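Side-chain contacts in enoyl-CoA hydratase (Mycobacterium avium subsp. paratuberculosis, PDB 4LK5), which probably catalyses the reversible hydration of enoyl-CoA thioesters, as a member of the enoyl-CoA hydratase/isomerase (crotonase-like) family: residues Val39-Asp43 and Gly44-Val48; Ile67-Ala70 and Met71-Ala74; Arg189-Gln192 and Met193-Pro197; Ala202-Ala205 and Leu206-Leu210. All blocks are in the same frame, centred on the assembly; numbering follows the deposited sequence.

Contact 1 of 4, residues Val39-Asp43 and Gly44-Val48; sequences VTLSD and GVFSV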
loop_
_atom_site.group_PDB
_atom_site.type_symbol
_atom_site.label_atom_id
_atom_site.label_comp_id
_atom_site.label_asym_id
_atom_site.label_seq_id
_atom_site.Cartn_x
_atom_site.Cartn_y
_atom_site.Cartn_z
ATOM N N VAL C 39 -15.652 28.889 -9.402
ATOM C CA VAL C 39 -16.183 27.658 -9.958
ATOM C C VAL C 39 -16.676 27.930 -11.374
ATOM O O VAL C 39 -17.325 28.931 -11.625
ATOM C CB VAL C 39 -17.383 27.121 -9.142
ATOM C CG1 VAL C 39 -17.890 25.802 -9.714
ATOM C CG2 VAL C 39 -17.016 26.950 -7.671
ATOM N N THR C 40 -16.412 26.994 -12.274
ATOM C CA THR C 40 -16.622 27.171 -13.698
ATOM C C THR C 40 -16.880 25.806 -14.312
ATOM O O THR C 40 -16.209 24.825 -13.983
ATOM C CB THR C 40 -15.337 27.738 -14.345
ATOM O OG1 THR C 40 -15.208 29.124 -14.019
ATOM C CG2 THR C 40 -15.312 27.566 -15.880
ATOM N N LEU C 41 -17.851 25.747 -15.206
ATOM C CA LEU C 41 -18.034 24.608 -16.060
ATOM C C LEU C 41 -17.694 25.100 -17.451
ATOM O O LEU C 41 -17.965 26.253 -17.782
ATOM C CB LEU C 41 -19.471 24.117 -15.977
ATOM C CG LEU C 41 -19.851 22.943 -16.892
ATOM C CD1 LEU C 41 -18.935 21.746 -16.645
ATOM C CD2 LEU C 41 -21.324 22.543 -16.747
ATOM N N SER C 42 -17.072 24.246 -18.255
ATOM C CA SER C 42 -16.750 24.579 -19.637
ATOM C C SER C 42 -17.386 23.569 -20.590
ATOM O O SER C 42 -18.591 23.275 -20.502
ATOM C CB SER C 42 -15.244 24.592 -19.818
ATOM O OG SER C 42 -14.914 24.783 -21.179
ATOM N N ASP C 43 -16.578 23.044 -21.502
ATOM C CA ASP C 43 -17.014 21.960 -22.349
ATOM C C ASP C 43 -16.865 20.670 -21.533
ATOM O O ASP C 43 -15.957 19.881 -21.778
ATOM C CB ASP C 43 -16.183 21.914 -23.649
ATOM C CG ASP C 43 -16.291 23.217 -24.484
ATOM O OD1 ASP C 43 -17.300 23.959 -24.389
ATOM O OD2 ASP C 43 -15.352 23.495 -25.257
ATOM N N GLY C 44 -17.747 20.489 -20.544
ATOM C CA GLY C 44 -17.755 19.308 -19.667
ATOM C C GLY C 44 -16.700 19.277 -18.571
ATOM O O GLY C 44 -16.529 18.259 -17.902
ATOM N N VAL C 45 -16.036 20.408 -18.366
ATOM C CA VAL C 45 -14.925 20.539 -17.448
ATOM C C VAL C 45 -15.256 21.510 -16.317
ATOM O O VAL C 45 -15.422 22.722 -16.514
ATOM C CB VAL C 45 -13.693 21.043 -18.196
ATOM C CG1 VAL C 45 -12.459 21.127 -17.286
ATOM C CG2 VAL C 45 -13.430 20.131 -19.387
ATOM N N PHE C 46 -15.322 20.957 -15.123
ATOM C CA PHE C 46 -15.780 21.667 -13.959
ATOM C C PHE C 46 -14.516 21.991 -13.210
ATOM O O PHE C 46 -13.841 21.075 -12.731
ATOM C CB PHE C 46 -16.676 20.715 -13.201
ATOM C CG PHE C 46 -17.422 21.313 -12.069
ATOM C CD1 PHE C 46 -18.675 21.863 -12.268
ATOM C CD2 PHE C 46 -16.918 21.236 -10.776
ATOM C CE1 PHE C 46 -19.390 22.385 -11.197
ATOM C CE2 PHE C 46 -17.616 21.748 -9.702
ATOM C CZ PHE C 46 -18.856 22.321 -9.904
ATOM N N SER C 47 -14.133 23.268 -13.195
ATOM C CA SER C 47 -12.932 23.683 -12.479
ATOM C C SER C 47 -13.337 24.305 -11.183
ATOM O O SER C 47 -14.398 24.896 -11.060
ATOM C CB SER C 47 -12.053 24.677 -13.258
ATOM O OG SER C 47 -11.844 24.274 -14.605
ATOM N N VAL C 48 -12.454 24.181 -10.217
ATOM C CA VAL C 48 -12.695 24.667 -8.905
ATOM C C VAL C 48 -11.358 25.231 -8.475
ATOM O O VAL C 48 -10.380 24.502 -8.358
ATOM C CB VAL C 48 -13.196 23.521 -7.998
ATOM C CG1 VAL C 48 -13.113 23.911 -6.539
ATOM C CG2 VAL C 48 -14.644 23.161 -8.334
#

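Contact 2 of 4, residues Ile67-Ala70 and Met71-Ala74; sequences IADA and MEYA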
loop_
_atom_site.group_PDB
_atom_site.type_symbol
_atom_site.label_atom_id
_atom_site.label_comp_id
_atom_site.label_asym_id
_atom_site.label_seq_id
_atom_site.Cartn_x
_atom_site.Cartn_y
_atom_site.Cartn_z
ATOM N N ILE C 67 -16.411 24.448 -1.768
ATOM C CA ILE C 67 -15.834 23.331 -2.538
ATOM C C ILE C 67 -16.703 22.102 -2.279
ATOM O O ILE C 67 -17.118 21.407 -3.199
ATOM C CB ILE C 67 -14.379 23.041 -2.081
ATOM C CG1 ILE C 67 -13.462 24.231 -2.351
ATOM C CG2 ILE C 67 -13.790 21.804 -2.755
ATOM C CD1 ILE C 67 -12.492 24.444 -1.224
ATOM N N ALA C 68 -17.006 21.858 -1.010
ATOM C CA ALA C 68 -17.929 20.807 -0.669
ATOM C C ALA C 68 -19.216 20.928 -1.481
ATOM O O ALA C 68 -19.575 19.980 -2.159
ATOM C CB ALA C 68 -18.198 20.785 0.834
ATOM N N ASP C 69 -19.863 22.097 -1.480
ATOM C CA ASP C 69 -21.168 22.275 -2.192
ATOM C C ASP C 69 -21.010 22.057 -3.686
ATOM O O ASP C 69 -21.794 21.362 -4.342
ATOM C CB ASP C 69 -21.758 23.692 -1.955
ATOM C CG ASP C 69 -22.299 23.911 -0.511
ATOM O OD1 ASP C 69 -22.494 22.944 0.248
ATOM O OD2 ASP C 69 -22.550 25.069 -0.133
ATOM N N ALA C 70 -19.981 22.685 -4.225
ATOM C CA ALA C 70 -19.574 22.490 -5.608
ATOM C C ALA C 70 -19.302 21.003 -5.982
ATOM O O ALA C 70 -19.709 20.527 -7.079
ATOM C CB ALA C 70 -18.329 23.337 -5.868
HETATM N N MSE C 71 -18.622 20.258 -5.103
HETATM C CA MSE C 71 -18.385 18.842 -5.420
HETATM C C MSE C 71 -19.710 18.097 -5.400
HETATM O O MSE C 71 -19.998 17.304 -6.293
HETATM C CB MSE C 71 -17.378 18.182 -4.490
HETATM C CG MSE C 71 -16.017 18.825 -4.603
HETATM SE SE MSE C 71 -15.291 18.522 -6.398
HETATM C CE MSE C 71 -13.943 19.922 -6.280
ATOM N N GLU C 72 -20.555 18.363 -4.408
ATOM C CA GLU C 72 -21.886 17.739 -4.419
ATOM C C GLU C 72 -22.698 18.130 -5.675
ATOM O O GLU C 72 -23.249 17.248 -6.353
ATOM C CB GLU C 72 -22.654 18.050 -3.144
ATOM C CG GLU C 72 -22.076 17.359 -1.920
ATOM C CD GLU C 72 -22.885 17.657 -0.679
ATOM O OE1 GLU C 72 -23.533 18.725 -0.646
ATOM O OE2 GLU C 72 -22.869 16.838 0.260
ATOM N N TYR C 73 -22.730 19.425 -6.014
ATOM C CA TYR C 73 -23.428 19.872 -7.230
ATOM C C TYR C 73 -22.987 19.105 -8.484
ATOM O O TYR C 73 -23.803 18.695 -9.307
ATOM C CB TYR C 73 -23.216 21.368 -7.485
ATOM C CG TYR C 73 -23.829 21.759 -8.781
ATOM C CD1 TYR C 73 -25.229 21.754 -8.927
ATOM C CD2 TYR C 73 -23.041 22.062 -9.888
ATOM C CE1 TYR C 73 -25.821 22.072 -10.135
ATOM C CE2 TYR C 73 -23.622 22.397 -11.104
ATOM C CZ TYR C 73 -25.010 22.395 -11.226
ATOM O OH TYR C 73 -25.599 22.710 -12.436
ATOM N N ALA C 74 -21.682 18.913 -8.610
ATOM C CA ALA C 74 -21.103 18.297 -9.784
ATOM C C ALA C 74 -21.458 16.819 -9.973
ATOM O O ALA C 74 -21.271 16.280 -11.072
ATOM C CB ALA C 74 -19.601 18.472 -9.739
#

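Contact 3 of 4, residues Arg189-Gln192 and Met193-Pro197; sequences RAMQ and MALLP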
loop_
_atom_site.group_PDB
_atom_site.type_symbol
_atom_site.label_atom_id
_atom_site.label_comp_id
_atom_site.label_asym_id
_atom_site.label_seq_id
_atom_site.Cartn_x
_atom_site.Cartn_y
_atom_site.Cartn_z
ATOM N N ARG C 189 5.483 4.983 5.417
ATOM C CA ARG C 189 5.510 6.302 4.818
ATOM C C ARG C 189 4.426 7.264 5.321
ATOM O O ARG C 189 4.693 8.453 5.506
ATOM C CB ARG C 189 5.462 6.165 3.297
ATOM C CG ARG C 189 6.856 5.813 2.761
ATOM C CD ARG C 189 6.826 5.501 1.299
ATOM N NE ARG C 189 8.164 5.506 0.728
ATOM C CZ ARG C 189 8.552 4.792 -0.334
ATOM N NH1 ARG C 189 7.696 3.961 -0.950
ATOM N NH2 ARG C 189 9.813 4.898 -0.779
ATOM N N ALA C 190 3.213 6.767 5.565
ATOM C CA ALA C 190 2.166 7.643 6.065
ATOM C C ALA C 190 2.598 8.214 7.416
ATOM O O ALA C 190 2.527 9.412 7.659
ATOM C CB ALA C 190 0.884 6.897 6.225
HETATM N N MSE C 191 3.082 7.308 8.248
HETATM C CA MSE C 191 3.460 7.570 9.616
HETATM C C MSE C 191 4.631 8.535 9.625
HETATM O O MSE C 191 4.703 9.433 10.430
HETATM C CB MSE C 191 3.722 6.181 10.172
HETATM C CG MSE C 191 3.795 6.160 11.684
HETATM SE SE MSE C 191 2.049 6.399 12.556
HETATM C CE MSE C 191 1.455 4.528 12.562
ATOM N N GLN C 192 5.519 8.414 8.667
ATOM C CA GLN C 192 6.625 9.335 8.551
ATOM C C GLN C 192 6.145 10.740 8.209
ATOM O O GLN C 192 6.603 11.722 8.799
ATOM C CB GLN C 192 7.512 8.835 7.421
ATOM C CG GLN C 192 8.680 9.696 7.012
ATOM C CD GLN C 192 9.458 9.053 5.885
ATOM O OE1 GLN C 192 9.435 7.831 5.684
ATOM N NE2 GLN C 192 10.154 9.869 5.140
HETATM N N MSE C 193 5.251 10.844 7.228
HETATM C CA MSE C 193 4.798 12.134 6.808
HETATM C C MSE C 193 4.078 12.782 7.933
HETATM O O MSE C 193 4.165 13.986 8.116
HETATM C CB MSE C 193 3.838 12.037 5.644
HETATM C CG MSE C 193 4.625 11.783 4.359
HETATM SE SE MSE C 193 3.377 11.809 2.807
HETATM C CE MSE C 193 3.112 13.767 2.707
ATOM N N ALA C 194 3.350 11.985 8.700
ATOM C CA ALA C 194 2.482 12.503 9.748
ATOM C C ALA C 194 3.253 12.851 11.018
ATOM O O ALA C 194 2.987 13.870 11.628
ATOM C CB ALA C 194 1.404 11.475 10.072
ATOM N N LEU C 195 4.179 11.980 11.433
ATOM C CA LEU C 195 4.910 12.197 12.679
ATOM C C LEU C 195 6.173 13.033 12.505
ATOM O O LEU C 195 6.628 13.673 13.464
ATOM C CB LEU C 195 5.288 10.878 13.365
ATOM C CG LEU C 195 4.183 9.977 13.925
ATOM C CD1 LEU C 195 4.843 8.803 14.638
ATOM C CD2 LEU C 195 3.226 10.691 14.866
ATOM N N LEU C 196 6.753 13.012 11.312
ATOM C CA LEU C 196 7.992 13.728 11.065
ATOM C C LEU C 196 7.818 14.536 9.821
ATOM O O LEU C 196 8.603 14.429 8.883
ATOM C CB LEU C 196 9.152 12.751 10.875
ATOM C CG LEU C 196 9.479 11.973 12.128
ATOM C CD1 LEU C 196 10.233 10.699 11.755
ATOM C CD2 LEU C 196 10.276 12.845 13.090
ATOM N N PRO C 197 6.794 15.383 9.804
ATOM C CA PRO C 197 6.521 16.083 8.561
ATOM C C PRO C 197 7.746 16.808 8.010
ATOM O O PRO C 197 8.536 17.375 8.779
ATOM C CB PRO C 197 5.415 17.044 8.942
ATOM C CG PRO C 197 5.565 17.223 10.405
ATOM C CD PRO C 197 6.043 15.934 10.941
#

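Contact 4 of 4, residues Ala202-Ala205 and Leu206-Leu210; sequences AAEA and LAWGL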
loop_
_atom_site.group_PDB
_atom_site.type_symbol
_atom_site.label_atom_id
_atom_site.label_comp_id
_atom_site.label_asym_id
_atom_site.label_seq_id
_atom_site.Cartn_x
_atom_site.Cartn_y
_atom_site.Cartn_z
ATOM N N ALA C 202 7.791 16.894 -5.179
ATOM C CA ALA C 202 7.036 16.205 -6.198
ATOM C C ALA C 202 7.726 14.952 -6.666
ATOM O O ALA C 202 7.132 13.877 -6.707
ATOM C CB ALA C 202 6.819 17.136 -7.374
ATOM N N ALA C 203 8.985 15.093 -7.046
ATOM C CA ALA C 203 9.632 14.030 -7.735
ATOM C C ALA C 203 9.709 12.831 -6.788
ATOM O O ALA C 203 9.489 11.721 -7.217
ATOM C CB ALA C 203 11.009 14.474 -8.237
ATOM N N GLU C 204 9.986 13.057 -5.502
ATOM C CA GLU C 204 10.060 11.971 -4.498
ATOM C C GLU C 204 8.656 11.455 -4.191
ATOM O O GLU C 204 8.472 10.289 -3.867
ATOM C CB GLU C 204 10.714 12.491 -3.229
ATOM C CG GLU C 204 11.338 11.464 -2.289
ATOM C CD GLU C 204 12.103 12.131 -1.126
ATOM O OE1 GLU C 204 12.136 11.566 0.000
ATOM O OE2 GLU C 204 12.672 13.236 -1.334
ATOM N N ALA C 205 7.650 12.316 -4.334
ATOM C CA ALA C 205 6.268 11.876 -4.268
ATOM C C ALA C 205 5.836 10.941 -5.429
ATOM O O ALA C 205 5.041 10.013 -5.238
ATOM C CB ALA C 205 5.359 13.091 -4.172
ATOM N N LEU C 206 6.325 11.186 -6.633
ATOM C CA LEU C 206 6.090 10.249 -7.739
ATOM C C LEU C 206 6.671 8.858 -7.420
ATOM O O LEU C 206 5.999 7.854 -7.586
ATOM C CB LEU C 206 6.707 10.784 -9.033
ATOM C CG LEU C 206 6.413 10.053 -10.378
ATOM C CD1 LEU C 206 4.929 9.928 -10.660
ATOM C CD2 LEU C 206 7.105 10.763 -11.539
ATOM N N ALA C 207 7.910 8.819 -6.936
ATOM C CA ALA C 207 8.597 7.561 -6.653
ATOM C C ALA C 207 7.860 6.772 -5.603
ATOM O O ALA C 207 7.809 5.552 -5.671
ATOM C CB ALA C 207 10.026 7.827 -6.189
ATOM N N TRP C 208 7.307 7.475 -4.616
ATOM C CA TRP C 208 6.542 6.855 -3.528
ATOM C C TRP C 208 5.182 6.276 -3.938
ATOM O O TRP C 208 4.585 5.524 -3.176
ATOM C CB TRP C 208 6.266 7.898 -2.448
ATOM C CG TRP C 208 7.412 8.160 -1.497
ATOM C CD1 TRP C 208 8.746 7.876 -1.694
ATOM C CD2 TRP C 208 7.321 8.801 -0.219
ATOM N NE1 TRP C 208 9.474 8.268 -0.603
ATOM C CE2 TRP C 208 8.637 8.854 0.312
ATOM C CE3 TRP C 208 6.255 9.329 0.534
ATOM C CZ2 TRP C 208 8.915 9.409 1.572
ATOM C CZ3 TRP C 208 6.517 9.873 1.764
ATOM C CH2 TRP C 208 7.844 9.900 2.289
ATOM N N GLY C 209 4.671 6.665 -5.101
ATOM C CA GLY C 209 3.281 6.372 -5.494
ATOM C C GLY C 209 2.241 7.357 -4.988
ATOM O O GLY C 209 1.060 7.035 -4.938
ATOM N N LEU C 210 2.659 8.564 -4.616
ATOM C CA LEU C 210 1.734 9.529 -4.026
ATOM C C LEU C 210 1.034 10.361 -5.075
ATOM O O LEU C 210 -0.023 10.915 -4.786
ATOM C CB LEU C 210 2.456 10.495 -3.067
ATOM C CG LEU C 210 1.633 11.435 -2.174
ATOM C CD1 LEU C 210 0.861 10.629 -1.161
ATOM C CD2 LEU C 210 2.503 12.432 -1.414
#

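Contact 1 of 4, residues Val39-Asp43 and Gly44-Val48
Phe46 lies opposite Leu41 and beside Val39 in a beta hairpin formed by strands 37-41 and 45-50 at one edge of the mixed main sheet, with 37-41 outermost. Strand segments 39-41 and 45-48 run antiparallel at 171°. Val39 with Val48 and Leu41 with Phe46 are non-hydrogen-bonded pairs whose side chains share one sheet face, while Thr40 and Ser47, the hydrogen-bonded pair between them, face the other way. Thr40 N donates to Ser47 O (3.2 Å) and Ser47 N returns to Thr40 O at 2.7 Å.

The phenylalanine can be followed outward. Phe46 CB packs 4.2 Å from Leu41 CD1, the methyl that sits at the ring edge near its plane. With CG trans to the backbone N (chi1 -171°), the ring runs along the hairpin toward Val39. Phe46 CG passes 4.2 Å from Thr40 O. At the far end of the ring CE1, CE2 and CZ all converge on one methyl, and Phe46 CZ comes to 3.6 Å of Val39 CG1 at a slant. On its inner side the ring packs against Tyr73 and Ala74 of helix 61-76, so it is buried although the outer strand is largely exposed.

The chain reverses at Asp43, the centre of an inverse gamma turn closed by a weak bond from Gly44 N to Ser42 O. Gly44 has a positive phi (77°), where glycine is favoured. Just before the turn, Ser42 N reaches Val45 O at 2.8 Å from above the carbonyl plane rather than on a lone pair.

Contact 2 of 4, residues Ile67-Ala70 and Met71-Ala74
Ile67 and Met71, one helical turn apart, lie side by side and point the same way. The selenomethionine is folded at chi2 (-65°), which carries Met71 CE back alongside its neighbour, 4.0 Å from Ile67 CG2. Nearer the backbone, Met71 CG rests 3.1 Å from Ile67 O.

The backbone bonds are those of a regular alpha-helix. Met71 N, Glu72 N, Tyr73 N and Ala74 N each donate to the carbonyl four residues earlier; Met71 N to Ile67 O is 2.7 Å and Ala74 N to Ala70 O 3.0 Å.

Charge dominates another side of the helix. Asp69 OD1 and Glu72 OE1 stand 4.4 Å apart, too far to touch, and both form salt bridges with Arg120 NH2. The arginine probably offsets the repulsion between the two acids and ties this exposed side of the helix to helix 113-127.

The segment belongs to the beta-alpha-beta crossover from strand 45-50 to strand 82-87. Met71 packs on Val48, Val83 and Ile85 of those strands, while Ile67 and Ala68 meet Leu121 of helix 113-127, so the helix packs on strands 45-50 and 82-87 and also against helix 113-127.

Contact 3 of 4, residues Arg189-Gln192 and Met193-Pro197
This is a local contact along the last turns of helix 187-195, in which Met191 meets Leu195 one turn on; it is buried and borders a neighbouring subunit. The two side chains lie side by side and point the same way, with Met191 CG 4.1 Å from Leu195 CD1. Leu195 also leans on the backbone of the previous turn, its CB 3.3 Å from Met191 O. The selenomethionine is bent at both chi2 (72°) and chi3 (86°), which keeps SE beside Leu195 CD1 and turns only the CE methyl away.

Met193 takes a different side of the helix. Its CG passes 3.5 Å from Arg189 O, and the side chain packs against Val181 of helix 177-185 and Trp208 of helix 202-208. These helices precede strand 213-215, the last strand of the main sheet of this crotonase-like fold, whose members are commonly built from trimers; the assembly here holds three chains. Arg189 makes a cation-pi contact with Trp208, and Leu196 packs on Leu231 of the second subunit.

Main-chain bonds hold the turns together: Met193 N to Arg189 O (3.0 Å), Ala194 N to Ala190 O and Leu195 N to Met191 O. One more follows, Leu196 N to Gln192 O at 2.8 Å, although Leu196 has already left helical backbone angles. Pro197 comes next and has no N-H to extend the series; its own carbonyl O accepts a hydrogen bond from Arg230 NH2 of the second subunit.

Contact 4 of 4, residues Ala202-Ala205 and Leu206-Leu210
Glu204 and Trp208, one turn apart on helix 202-208, stand side by side and point the same way, but their flat ends are nearly perpendicular, with carboxylate and indole planes 78° apart. They meet loosely: Glu204 CG is 4.1 Å from Trp208 NE1, and Glu204 OE1 is 4.2 Å from Trp208 CZ2. The glutamate is stretched out from a CG trans to its backbone N (chi1 -158°), which sends the carboxylate out along the indole. More intimate is the approach of the tryptophan to the glutamate backbone, since Trp208 CD1 lies 3.3 Å from Glu204 O, set obliquely to the ring. Glu204 O also accepts a hydrogen bond from Trp208 N at 3.1 Å.

The helix ends in a Schellman motif. Gly209, with positive phi (85°), gives its N-H to Leu206 O at 3.1 Å from Gly209 N, and Leu210 N reaches back to Ala205 O at 2.9 Å. The hydrophobic pair that often accompanies this cap is present: Leu210 turns back toward the last turn, and its CD2 packs 4.0 Å from Ala205 CB. Leu200 touches Ala205, Trp208 and Leu210.

The Leu206 and Ala207 carbonyls at this helix end each accept a weak hydrogen bond from Arg189 NH2 of the third subunit. The contact makes this helix end part of the subunit interface, and the partial negative charge expected there would probably favour the guanidinium.

In the fold
Contacts 1 and 2 lie on the same side of the chain's centre and belong to consecutive elements, strand 45-50 and helix 61-76. They touch directly, Phe46 CZ packing 3.5 Å from Ala70 O. Contact 1 is a surface hairpin held by cross-strand backbone bonds, whereas contact 2 is mostly buried, with apolar packing toward the sheet and an acid pair shared by Arg120 on its exposed side. Contacts 3 and 4 join helices 187-195 and 202-208 through Trp208; Met193 CG lies 3.7 Å from Trp208 CZ3. The first pair touches no other chain, while contact 3, largely buried and apolar, and contact 4, a partly buried helix cap that meets an arginine of another chain, both border neighbouring subunits.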